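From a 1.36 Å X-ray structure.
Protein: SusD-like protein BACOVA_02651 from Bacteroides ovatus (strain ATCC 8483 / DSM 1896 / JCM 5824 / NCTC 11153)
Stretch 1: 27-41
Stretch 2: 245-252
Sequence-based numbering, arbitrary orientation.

Stretch 1 27-41: LYNRAWFDYNQRSIV
Stretch 2, residues 245-252: LLAMQWVP

Packing of residues 27-41 against residues 245-252, two distant parts of one chain that together bury 536 Å². The first stretch leaves a 3-10 segment at Leu27 and Tyr28, turns at Asn29 (phi/psi -145/-75, neither helical nor extended), takes helical angles through Arg30-Trp32, and is helical at Phe33-Asn36 and again at Ile40-Val41. The second turns a corner at Leu245-Leu246, runs as a strand at Ala247-Met248, and stays extended through Gln249 (-106/86), Trp250 (-78/152) and Val251 (-124/84). The nearest CA atoms are those of Tyr28 and Met248, 4.9 Å apart. Residues 27-30 and 246-251 run in broadly the same sense, Tyr28 beside Ala247 to Gln249 and Asn29 beside Gln249 to Val251; the helical part then heads across that line.

Two hydrogen bonds fix the register. Gln249 N donates to Tyr28 O (2.8 Å, 162°), with Met248 CA 3.2 Å from the same oxygen in a CA-H...O contact. Asn29 ND2 donates to Gln249 O (2.9 Å, 165°), so consecutive residues engage both backbone polar groups of Gln249. Asn29 adopts chi1 p (42°) with chi2 54°, which also places OD1 2.7 Å from its donor, Arg30 N; the one amide thus ties its own turn to the other stretch. Gln249, m at chi1 and chi2 (-59°, -68°), folds back so that NE2 donates to Ala247 O (3.0 Å), and its CG packs 3.8 Å from Tyr28 CB.

Tyr28 points toward the second stretch with chi1 m (-67°) and chi2 83°. Ala247 O sits at its ring edge, 3.9 Å from CD2, and Leu246 (chi1 t, chi2 p) brings CD1 to 4.1 Å from Tyr28 CE2.

Met248 (m, t, t; chi3 -159°) reaches from the strand past Trp32 to Tyr35 and Ile40. Trp32, whose CA-to-CB bond points toward the second stretch, is m (-68°) with chi2 97°, which offers one ring face to Met248 CG; Met248 SD is 3.7 Å from Trp32 CB. Met248 CE ends 4.3 Å from both Tyr35 CD2 (t, chi2 58°), at that ring's edge, and Ile40 CD1 (t, t), so the terminal methyl meets apolar carbon from both residues.

Trp250 starts with CA-to-CB directed away, but chi1 m (-57°) and chi2 117° bring its six-membered ring back. Trp250 CZ3 lies 3.4 Å from Asn29 O and 4.4 Å from Phe33 CD1 (t, 85°), at the Phe33 ring edge; Trp250 CZ2 lies 3.4 Å from Asn36 CG. Asn36 (t, 78°) points toward this contact, its amide hydrogen-bonded elsewhere in the structure.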

# COMPACT_ATOMS: atom_id res chain seq x y z
N LEU A 27 -10.11 -0.76 -15.19
CA LEU A 27 -8.74 -1.01 -14.73
C LEU A 27 -8.43 -0.34 -13.39
O LEU A 27 -7.48 -0.72 -12.72
CB LEU A 27 -7.73 -0.50 -15.76
CG LEU A 27 -7.61 -1.26 -17.08
CD1 LEU A 27 -6.76 -0.47 -18.06
CD2 LEU A 27 -7.02 -2.65 -16.86
N TYR A 28 -9.24 0.65 -13.03
CA TYR A 28 -9.02 1.40 -11.80
C TYR A 28 -9.90 0.93 -10.65
O TYR A 28 -9.78 1.45 -9.55
CB TYR A 28 -9.29 2.88 -12.04
CG TYR A 28 -8.32 3.57 -12.98
CD1 TYR A 28 -8.46 3.50 -14.37
CD2 TYR A 28 -7.29 4.33 -12.47
CE1 TYR A 28 -7.56 4.16 -15.21
CE2 TYR A 28 -6.39 4.99 -13.30
CZ TYR A 28 -6.54 4.90 -14.66
OH TYR A 28 -5.62 5.56 -15.45
N ASN A 29 -10.81 -0.02 -10.88
CA ASN A 29 -11.68 -0.48 -9.80
C ASN A 29 -12.00 -1.97 -9.88
O ASN A 29 -11.43 -2.76 -9.14
CB ASN A 29 -12.95 0.40 -9.65
CG ASN A 29 -13.60 0.79 -10.97
OD1 ASN A 29 -13.92 -0.05 -11.81
ND2 ASN A 29 -13.86 2.09 -11.12
N ARG A 30 -12.87 -2.36 -10.81
CA ARG A 30 -13.24 -3.75 -10.96
C ARG A 30 -12.03 -4.70 -11.01
O ARG A 30 -12.04 -5.77 -10.40
CB ARG A 30 -14.09 -3.90 -12.23
CG ARG A 30 -14.58 -5.29 -12.50
CD ARG A 30 -15.53 -5.30 -13.70
NE ARG A 30 -16.08 -6.63 -13.92
CZ ARG A 30 -17.15 -6.89 -14.67
NH1 ARG A 30 -17.80 -5.90 -15.27
NH2 ARG A 30 -17.56 -8.14 -14.80
N ALA A 31 -10.99 -4.31 -11.74
CA ALA A 31 -9.81 -5.14 -11.86
C ALA A 31 -9.16 -5.48 -10.51
O ALA A 31 -8.68 -6.59 -10.33
CB ALA A 31 -8.80 -4.46 -12.74
N TRP A 32 -9.21 -4.52 -9.58
CA TRP A 32 -8.55 -4.62 -8.28
C TRP A 32 -9.45 -5.17 -7.18
O TRP A 32 -8.99 -5.43 -6.06
CB TRP A 32 -8.05 -3.23 -7.86
CG TRP A 32 -6.94 -2.71 -8.70
CD1 TRP A 32 -7.05 -1.85 -9.76
CD2 TRP A 32 -5.54 -3.01 -8.57
NE1 TRP A 32 -5.81 -1.62 -10.32
CE2 TRP A 32 -4.86 -2.31 -9.60
CE3 TRP A 32 -4.80 -3.82 -7.71
CZ2 TRP A 32 -3.47 -2.40 -9.77
CZ3 TRP A 32 -3.43 -3.90 -7.88
CH2 TRP A 32 -2.78 -3.18 -8.90
N PHE A 33 -10.72 -5.37 -7.49
CA PHE A 33 -11.72 -5.66 -6.47
C PHE A 33 -11.39 -6.90 -5.61
O PHE A 33 -11.54 -6.84 -4.39
CB PHE A 33 -13.11 -5.79 -7.11
CG PHE A 33 -14.21 -6.03 -6.11
CD1 PHE A 33 -14.82 -4.97 -5.45
CD2 PHE A 33 -14.62 -7.31 -5.82
CE1 PHE A 33 -15.81 -5.19 -4.52
CE2 PHE A 33 -15.62 -7.54 -4.88
CZ PHE A 33 -16.21 -6.47 -4.24
N ASP A 34 -10.94 -7.99 -6.21
CA ASP A 34 -10.72 -9.22 -5.44
C ASP A 34 -9.61 -9.02 -4.42
O ASP A 34 -9.58 -9.70 -3.41
CB ASP A 34 -10.37 -10.44 -6.32
CG ASP A 34 -11.57 -11.02 -7.04
OD1 ASP A 34 -12.69 -10.52 -6.83
OD2 ASP A 34 -11.36 -11.99 -7.80
N TYR A 35 -8.68 -8.12 -4.71
CA TYR A 35 -7.60 -7.80 -3.77
C TYR A 35 -8.08 -6.82 -2.71
O TYR A 35 -7.93 -7.08 -1.51
CB TYR A 35 -6.42 -7.22 -4.54
CG TYR A 35 -5.28 -6.62 -3.72
CD1 TYR A 35 -4.60 -7.38 -2.78
CD2 TYR A 35 -4.88 -5.30 -3.93
CE1 TYR A 35 -3.54 -6.83 -2.06
CE2 TYR A 35 -3.83 -4.76 -3.20
CZ TYR A 35 -3.17 -5.53 -2.28
OH TYR A 35 -2.11 -5.02 -1.54
N ASN A 36 -8.69 -5.72 -3.14
CA ASN A 36 -9.15 -4.70 -2.20
C ASN A 36 -10.22 -5.20 -1.25
O ASN A 36 -10.34 -4.68 -0.14
CB ASN A 36 -9.67 -3.46 -2.95
CG ASN A 36 -9.83 -2.27 -2.05
OD1 ASN A 36 -8.83 -1.61 -1.71
ND2 ASN A 36 -11.06 -1.99 -1.62
N GLN A 37 -10.99 -6.21 -1.64
CA GLN A 37 -12.15 -6.55 -0.83
C GLN A 37 -11.78 -7.21 0.49
O GLN A 37 -12.61 -7.29 1.39
CB GLN A 37 -13.13 -7.44 -1.61
CG GLN A 37 -12.69 -8.86 -1.85
CD GLN A 37 -13.84 -9.76 -2.23
OE1 GLN A 37 -14.01 -10.11 -3.40
NE2 GLN A 37 -14.64 -10.13 -1.25
N ARG A 38 -10.56 -7.70 0.61
CA ARG A 38 -10.16 -8.38 1.83
C ARG A 38 -8.66 -8.39 2.07
O ARG A 38 -8.19 -7.80 3.04
CB ARG A 38 -10.70 -9.82 1.82
CG ARG A 38 -10.60 -10.56 3.15
CD ARG A 38 -11.74 -11.57 3.29
NE ARG A 38 -13.04 -10.92 3.44
CZ ARG A 38 -13.58 -10.55 4.60
NH1 ARG A 38 -12.93 -10.75 5.74
NH2 ARG A 38 -14.77 -9.96 4.62
N SER A 39 -7.93 -9.07 1.18
CA SER A 39 -6.53 -9.41 1.44
C SER A 39 -5.57 -8.22 1.50
O SER A 39 -4.50 -8.34 2.09
CB SER A 39 -6.04 -10.42 0.41
OG SER A 39 -6.06 -9.88 -0.90
N ILE A 40 -5.94 -7.10 0.89
CA ILE A 40 -5.11 -5.91 0.94
C ILE A 40 -4.74 -5.56 2.39
O ILE A 40 -3.61 -5.12 2.65
CB ILE A 40 -5.81 -4.74 0.22
CG1 ILE A 40 -4.88 -3.54 0.11
CG2 ILE A 40 -7.13 -4.36 0.91
CD1 ILE A 40 -5.39 -2.44 -0.86
N VAL A 41 -5.67 -5.77 3.32
CA VAL A 41 -5.45 -5.36 4.71
C VAL A 41 -4.39 -6.23 5.43
O VAL A 41 -3.40 -5.70 5.91
CB VAL A 41 -6.80 -5.32 5.47
CG1 VAL A 41 -6.61 -5.03 6.96
CG2 VAL A 41 -7.73 -4.29 4.84
N LEU A 245 -1.09 10.38 -7.08
CA LEU A 245 -0.56 10.08 -8.41
C LEU A 245 -1.30 8.90 -9.04
O LEU A 245 -1.55 8.90 -10.25
CB LEU A 245 0.95 9.80 -8.33
CG LEU A 245 1.81 11.03 -8.02
CD1 LEU A 245 3.24 10.65 -7.74
CD2 LEU A 245 1.77 11.98 -9.19
N LEU A 246 -1.68 7.92 -8.24
CA LEU A 246 -2.41 6.76 -8.74
C LEU A 246 -3.22 6.18 -7.59
O LEU A 246 -2.71 5.99 -6.48
CB LEU A 246 -1.43 5.71 -9.29
CG LEU A 246 -2.04 4.58 -10.11
CD1 LEU A 246 -2.73 5.12 -11.36
CD2 LEU A 246 -0.99 3.55 -10.49
N ALA A 247 -4.49 5.87 -7.85
CA ALA A 247 -5.37 5.31 -6.84
C ALA A 247 -6.45 4.50 -7.50
O ALA A 247 -6.88 4.80 -8.63
CB ALA A 247 -5.98 6.40 -6.00
N MET A 248 -6.93 3.49 -6.78
CA MET A 248 -8.13 2.77 -7.16
C MET A 248 -9.33 3.68 -6.97
O MET A 248 -9.50 4.33 -5.93
CB MET A 248 -8.29 1.50 -6.32
CG MET A 248 -7.07 0.61 -6.34
SD MET A 248 -7.17 -0.78 -5.19
CE MET A 248 -5.42 -1.18 -4.99
N GLN A 249 -10.16 3.73 -8.00
CA GLN A 249 -11.21 4.72 -8.16
C GLN A 249 -12.58 4.09 -7.88
O GLN A 249 -13.28 3.64 -8.79
CB GLN A 249 -11.18 5.28 -9.58
CG GLN A 249 -9.87 5.94 -9.93
CD GLN A 249 -9.63 7.22 -9.16
OE1 GLN A 249 -10.55 8.02 -8.95
NE2 GLN A 249 -8.40 7.42 -8.73
N TRP A 250 -12.96 4.06 -6.61
CA TRP A 250 -14.18 3.37 -6.23
C TRP A 250 -15.44 4.18 -6.55
O TRP A 250 -15.41 5.41 -6.60
CB TRP A 250 -14.10 2.94 -4.76
CG TRP A 250 -12.91 2.08 -4.51
CD1 TRP A 250 -11.85 2.36 -3.69
CD2 TRP A 250 -12.63 0.80 -5.09
NE1 TRP A 250 -10.94 1.35 -3.72
CE2 TRP A 250 -11.38 0.37 -4.57
CE3 TRP A 250 -13.30 -0.03 -5.99
CZ2 TRP A 250 -10.80 -0.83 -4.94
CZ3 TRP A 250 -12.73 -1.23 -6.35
CH2 TRP A 250 -11.49 -1.62 -5.82
N VAL A 251 -16.53 3.46 -6.78
CA VAL A 251 -17.81 4.04 -7.20
C VAL A 251 -18.88 3.60 -6.20
O VAL A 251 -19.59 2.62 -6.43
CB VAL A 251 -18.23 3.55 -8.62
CG1 VAL A 251 -19.50 4.28 -9.07
CG2 VAL A 251 -17.10 3.76 -9.64
N PRO A 252 -19.01 4.33 -5.08
CA PRO A 252 -19.91 3.91 -4.00
C PRO A 252 -21.38 3.74 -4.41
O PRO A 252 -22.07 2.89 -3.85
CB PRO A 252 -19.77 5.02 -2.96
CG PRO A 252 -19.23 6.18 -3.71
CD PRO A 252 -18.39 5.63 -4.80